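Local coordinates for Lin2722 protein (PDB 3DS8) that is of unknown function but belongs to the alpha/beta hydrolase clan and is probably a serine hydrolase, at residues A178-L181 with N185-D188; G189-I194 with A220-L225. All blocks are in the same frame, centred on the assembly; numbering follows the deposited sequence.

Contact 1 (A178-L181 with N185-D188); sequences AGEL and NPTD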
loop_
_atom_site.group_PDB
_atom_site.type_symbol
_atom_site.label_atom_id
_atom_site.label_comp_id
_atom_site.label_asym_id
_atom_site.label_seq_id
_atom_site.Cartn_x
_atom_site.Cartn_y
_atom_site.Cartn_z
ATOM N N ALA A 178 -4.270 -5.355 -8.687
ATOM C CA ALA A 178 -5.690 -5.633 -8.664
ATOM C C ALA A 178 -5.968 -7.049 -9.114
ATOM O O ALA A 178 -5.271 -7.579 -9.984
ATOM C CB ALA A 178 -6.456 -4.674 -9.560
ATOM N N GLY A 179 -6.977 -7.665 -8.511
ATOM C CA GLY A 179 -7.473 -8.973 -8.982
ATOM C C GLY A 179 -8.781 -8.884 -9.758
ATOM O O GLY A 179 -9.631 -8.001 -9.534
ATOM N N GLU A 180 -8.949 -9.818 -10.682
ATOM C CA GLU A 180 -10.144 -9.965 -11.445
ATOM C C GLU A 180 -10.383 -11.506 -11.513
ATOM O O GLU A 180 -9.511 -12.275 -11.993
ATOM C CB GLU A 180 -9.927 -9.331 -12.822
ATOM C CG GLU A 180 -11.048 -9.440 -13.690
ATOM C CD GLU A 180 -10.873 -8.692 -15.005
ATOM O OE1 GLU A 180 -9.866 -8.907 -15.728
ATOM O OE2 GLU A 180 -11.806 -7.951 -15.331
ATOM N N LEU A 181 -11.526 -11.971 -11.022
ATOM C CA LEU A 181 -11.731 -13.414 -10.937
ATOM C C LEU A 181 -11.762 -14.019 -12.330
ATOM O O LEU A 181 -11.302 -15.142 -12.530
ATOM C CB LEU A 181 -12.981 -13.793 -10.145
ATOM C CG LEU A 181 -12.879 -13.387 -8.657
ATOM C CD1 LEU A 181 -14.151 -13.714 -7.977
ATOM C CD2 LEU A 181 -11.679 -14.061 -7.958
ATOM N N ASN A 185 -15.822 -11.169 -15.185
ATOM C CA ASN A 185 -16.253 -10.928 -13.804
ATOM C C ASN A 185 -15.237 -10.029 -13.099
ATOM O O ASN A 185 -14.377 -10.514 -12.367
ATOM C CB ASN A 185 -16.405 -12.240 -13.061
ATOM C CG ASN A 185 -17.087 -12.077 -11.726
ATOM O OD1 ASN A 185 -17.684 -11.024 -11.434
ATOM N ND2 ASN A 185 -16.969 -13.099 -10.889
ATOM N N PRO A 186 -15.291 -8.717 -13.387
ATOM C CA PRO A 186 -14.257 -7.751 -12.974
ATOM C C PRO A 186 -14.369 -7.375 -11.489
ATOM O O PRO A 186 -14.660 -6.236 -11.106
ATOM C CB PRO A 186 -14.474 -6.579 -13.942
ATOM C CG PRO A 186 -15.824 -6.615 -14.256
ATOM C CD PRO A 186 -16.315 -8.047 -14.202
ATOM N N THR A 187 -14.155 -8.379 -10.656
ATOM C CA THR A 187 -14.095 -8.196 -9.211
ATOM C C THR A 187 -13.048 -9.158 -8.697
ATOM O O THR A 187 -12.790 -10.170 -9.330
ATOM C CB THR A 187 -15.439 -8.466 -8.544
ATOM O OG1 THR A 187 -15.339 -8.329 -7.107
ATOM C CG2 THR A 187 -15.935 -9.828 -8.900
ATOM N N ASP A 188 -12.447 -8.846 -7.562
ATOM C CA ASP A 188 -11.647 -9.844 -6.843
ATOM C C ASP A 188 -12.434 -10.710 -5.865
ATOM O O ASP A 188 -11.848 -11.507 -5.132
ATOM C CB ASP A 188 -10.419 -9.202 -6.185
ATOM C CG ASP A 188 -10.728 -8.370 -4.953
ATOM O OD1 ASP A 188 -11.883 -8.383 -4.438
ATOM O OD2 ASP A 188 -9.763 -7.685 -4.495
HETATM O O HOH W 1 -8.294 -6.196 -6.423
#

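Contact 2 (G189-I194 with A220-L225); sequences GIVPTI and AVHQTL. With SO4 (sulfate ion), chain B.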
loop_
_atom_site.group_PDB
_atom_site.type_symbol
_atom_site.label_atom_id
_atom_site.label_comp_id
_atom_site.label_asym_id
_atom_site.label_seq_id
_atom_site.Cartn_x
_atom_site.Cartn_y
_atom_site.Cartn_z
ATOM N N GLY A 189 -13.769 -10.576 -5.871
ATOM C CA GLY A 189 -14.649 -11.307 -5.018
ATOM C C GLY A 189 -15.259 -10.365 -3.976
ATOM O O GLY A 189 -16.352 -10.613 -3.452
ATOM N N ILE A 190 -14.546 -9.276 -3.677
ATOM C CA ILE A 190 -14.967 -8.291 -2.679
ATOM C C ILE A 190 -14.937 -6.878 -3.274
ATOM O O ILE A 190 -15.923 -6.120 -3.158
ATOM C CB ILE A 190 -14.082 -8.339 -1.433
ATOM C CG1 ILE A 190 -14.294 -9.673 -0.686
ATOM C CG2 ILE A 190 -14.420 -7.170 -0.453
ATOM C CD1 ILE A 190 -15.626 -9.740 0.048
ATOM N N VAL A 191 -13.834 -6.575 -3.938
ATOM C CA VAL A 191 -13.572 -5.260 -4.529
ATOM C C VAL A 191 -13.679 -5.315 -6.070
ATOM O O VAL A 191 -12.962 -6.088 -6.715
ATOM C CB VAL A 191 -12.149 -4.761 -4.126
ATOM C CG1 VAL A 191 -11.806 -3.336 -4.763
ATOM C CG2 VAL A 191 -11.953 -4.751 -2.576
ATOM N N PRO A 192 -14.474 -4.410 -6.666
ATOM C CA PRO A 192 -14.451 -4.284 -8.127
ATOM C C PRO A 192 -13.039 -3.948 -8.586
ATOM O O PRO A 192 -12.342 -3.112 -8.003
ATOM C CB PRO A 192 -15.455 -3.148 -8.410
ATOM C CG PRO A 192 -16.320 -3.110 -7.195
ATOM C CD PRO A 192 -15.433 -3.485 -6.059
ATOM N N THR A 193 -12.621 -4.598 -9.654
ATOM C CA THR A 193 -11.281 -4.429 -10.166
ATOM C C THR A 193 -10.965 -2.977 -10.426
ATOM O O THR A 193 -9.892 -2.481 -10.065
ATOM C CB THR A 193 -11.101 -5.277 -11.454
ATOM O OG1 THR A 193 -11.480 -6.624 -11.183
ATOM C CG2 THR A 193 -9.691 -5.230 -11.909
ATOM N N ILE A 194 -11.950 -2.254 -10.963
ATOM C CA ILE A 194 -11.754 -0.850 -11.237
ATOM C C ILE A 194 -11.506 0.005 -9.971
ATOM O O ILE A 194 -10.742 0.953 -10.001
ATOM C CB ILE A 194 -12.916 -0.308 -12.069
ATOM C CG1 ILE A 194 -12.708 -0.803 -13.529
ATOM C CG2 ILE A 194 -13.040 1.242 -11.984
ATOM C CD1 ILE A 194 -13.889 -0.809 -14.320
ATOM N N ALA A 220 -6.931 -15.110 -7.846
ATOM C CA ALA A 220 -6.725 -13.708 -7.546
ATOM C C ALA A 220 -7.740 -13.183 -6.549
ATOM O O ALA A 220 -8.052 -11.990 -6.552
ATOM C CB ALA A 220 -6.774 -12.885 -8.842
ATOM N N VAL A 221 -8.274 -14.061 -5.715
ATOM C CA VAL A 221 -9.331 -13.649 -4.786
ATOM C C VAL A 221 -8.813 -12.705 -3.723
ATOM O O VAL A 221 -7.673 -12.791 -3.296
ATOM C CB VAL A 221 -10.022 -14.837 -4.131
ATOM C CG1 VAL A 221 -10.825 -15.592 -5.174
ATOM C CG2 VAL A 221 -9.036 -15.733 -3.412
ATOM N N HIS A 222 -9.684 -11.799 -3.303
ATOM C CA HIS A 222 -9.353 -10.688 -2.419
ATOM C C HIS A 222 -8.553 -11.107 -1.189
ATOM O O HIS A 222 -7.530 -10.502 -0.889
ATOM C CB HIS A 222 -10.641 -9.987 -1.939
ATOM C CG HIS A 222 -10.379 -8.721 -1.207
ATOM N ND1 HIS A 222 -9.823 -7.611 -1.822
ATOM C CD2 HIS A 222 -10.591 -8.377 0.087
ATOM C CE1 HIS A 222 -9.692 -6.647 -0.926
ATOM N NE2 HIS A 222 -10.140 -7.087 0.239
ATOM N N GLN A 223 -9.040 -12.131 -0.502
ATOM C CA GLN A 223 -8.596 -12.497 0.832
ATOM C C GLN A 223 -7.097 -12.892 0.872
ATOM O O GLN A 223 -6.420 -12.682 1.895
ATOM C CB GLN A 223 -9.464 -13.653 1.356
ATOM C CG GLN A 223 -10.881 -13.243 1.717
ATOM C CD GLN A 223 -11.934 -13.182 0.559
ATOM O OE1 GLN A 223 -11.625 -13.291 -0.633
ATOM N NE2 GLN A 223 -13.223 -13.024 0.967
ATOM N N THR A 224 -6.611 -13.443 -0.234
ATOM C CA THR A 224 -5.243 -13.939 -0.330
ATOM C C THR A 224 -4.406 -13.263 -1.430
ATOM O O THR A 224 -3.339 -13.763 -1.848
ATOM C CB THR A 224 -5.267 -15.472 -0.478
ATOM O OG1 THR A 224 -6.110 -15.884 -1.564
ATOM C CG2 THR A 224 -5.799 -16.081 0.830
ATOM N N LEU A 225 -4.881 -12.138 -1.946
ATOM C CA LEU A 225 -4.223 -11.512 -3.090
ATOM C C LEU A 225 -2.764 -11.063 -2.779
ATOM O O LEU A 225 -1.897 -11.055 -3.640
ATOM C CB LEU A 225 -5.060 -10.323 -3.608
ATOM C CG LEU A 225 -4.587 -9.673 -4.911
ATOM C CD1 LEU A 225 -4.602 -10.647 -6.084
ATOM C CD2 LEU A 225 -5.465 -8.392 -5.189
HETATM S S SO4 B . -10.578 -4.535 3.331
HETATM O O1 SO4 B . -10.680 -3.595 2.193
HETATM O O2 SO4 B . -10.618 -5.911 2.874
HETATM O O3 SO4 B . -9.306 -4.362 4.042
HETATM O O4 SO4 B . -11.738 -4.271 4.234
#

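Contact 1 (A178-L181 with N185-D188)
Leu181 and Thr187 join the residue just past the strand to the loop that turns back alongside it. Leu181 N gives its hydrogen to Thr187 O at 2.8 Å. The same N-H also leans weakly on Asn185 O. That carbonyl already receives Thr187 N within the loop, which closes an inverse gamma turn centred on Pro186. Glu180 CA adds a C-H...O contact to Thr187 O, so this oxygen is approached by two consecutive residues, the last of the strand and the first after it.

The Leu181 side chain runs past Thr187 O toward the Asp188 backbone. With CG anti to the carbonyl carbon (chi1 -65°), CB lies 3.7 Å from Thr187 O, with Asn185 ND2 farther off at 4.1 Å. CG then rests against Thr187 O at 3.3 Å. The two methyls divide beyond it. CD1 reaches Asn185 ND2 and the carbonyl carbon of Asp188, while CD2 lies 3.8 Å from Asp188 O.

Glu180 runs out extended across the proline. Its CG packs against Pro186 CA and Asn185 O, and OE2 comes to 3.3 Å from Pro186 CB.

Gly179 faces Asp188. Asp188 CB sits 3.6 Å from Gly179 O, and a water bridges the pair, donating to Asp188 OD2 and accepting from Gly179 N. OD2 is also bonded to His222 ND1. OD1 takes the backbone N-H groups of Ile190 and Val191. Both carboxylate oxygens are therefore held, which fixes the rotation of the group. An aspartate in the loop that follows the seventh strand of the sheet order, strand 173-180, and bonded to a histidine, is consistent with the acid position of an alpha/beta-hydrolase catalytic triad.

Contact 2 (G189-I194 with A220-L225)
The irregular backbone of Ile190 and Val191 runs beside the 221-225 loop, which folds back with Leu225 N bonded to His222 O; the preceding Gly189 has a positive phi (110°). Side chains make the contact between the two segments, with Ile190, Val191 and His222 doing most of the work.

Ile190 lies over one face of the imidazole. Its CB is 4.1 Å from the ring centroid, a CH-pi contact, and 3.7 Å from His222 CG. CG2 extends over the same face toward the rim near CD2. CG1 takes another course: it passes His222 CB and reaches Gln223 NE2 at 3.9 Å. The Gln223 chain bends at chi2, which brings its amide back to this branch.

Val191 meets the other end of the ring. Its CG2 stands 3.4 Å from His222 CE1, obliquely to the ring, and is also close to ND1.

His222 CG is anti to the backbone N (chi1 -171°), which sets the ring beside Ile190 and Val191. ND1 is paired with Asp188. NE2 donates to sulfate O2 at 2.9 Å, with an angle of 162° at the hydrogen and the oxygen in the ring plane; in this crystal the bond helps hold the ring's rotation. The sulfate, probably from the crystallisation liquor, is also bound by Ser12 OG and Asn103 N.

The His222 segment lies in the loop between strand 209-216 and helix 229-240. The opposing segment leads into helix 193-196, whose Thr193 packs on strand 173-180, while Pro192 and Ile194 touch helix 139-142.

The two contacts follow one another along the chain, with contact 1 first, and their centres are about 6 Å apart. Both gather at the C-terminal ends of the neighbouring parallel strands 173-180 and 209-216 of one mixed sheet, largely in the loops that follow them. Residues 185-188 run directly into 189-194, so one loop serves both contacts. Asp188 OD2 and His222 ND1 join them at 2.7 Å. Gly179 O bonded to Thr193 OG1 and Leu181 packed on Val221 add further ties. With Ser102 at a probable nucleophile elbow, the geometry matches a Ser-His-Asp triad, in which contact 1 would supply the acid and contact 2 the histidine beside the sulfate site.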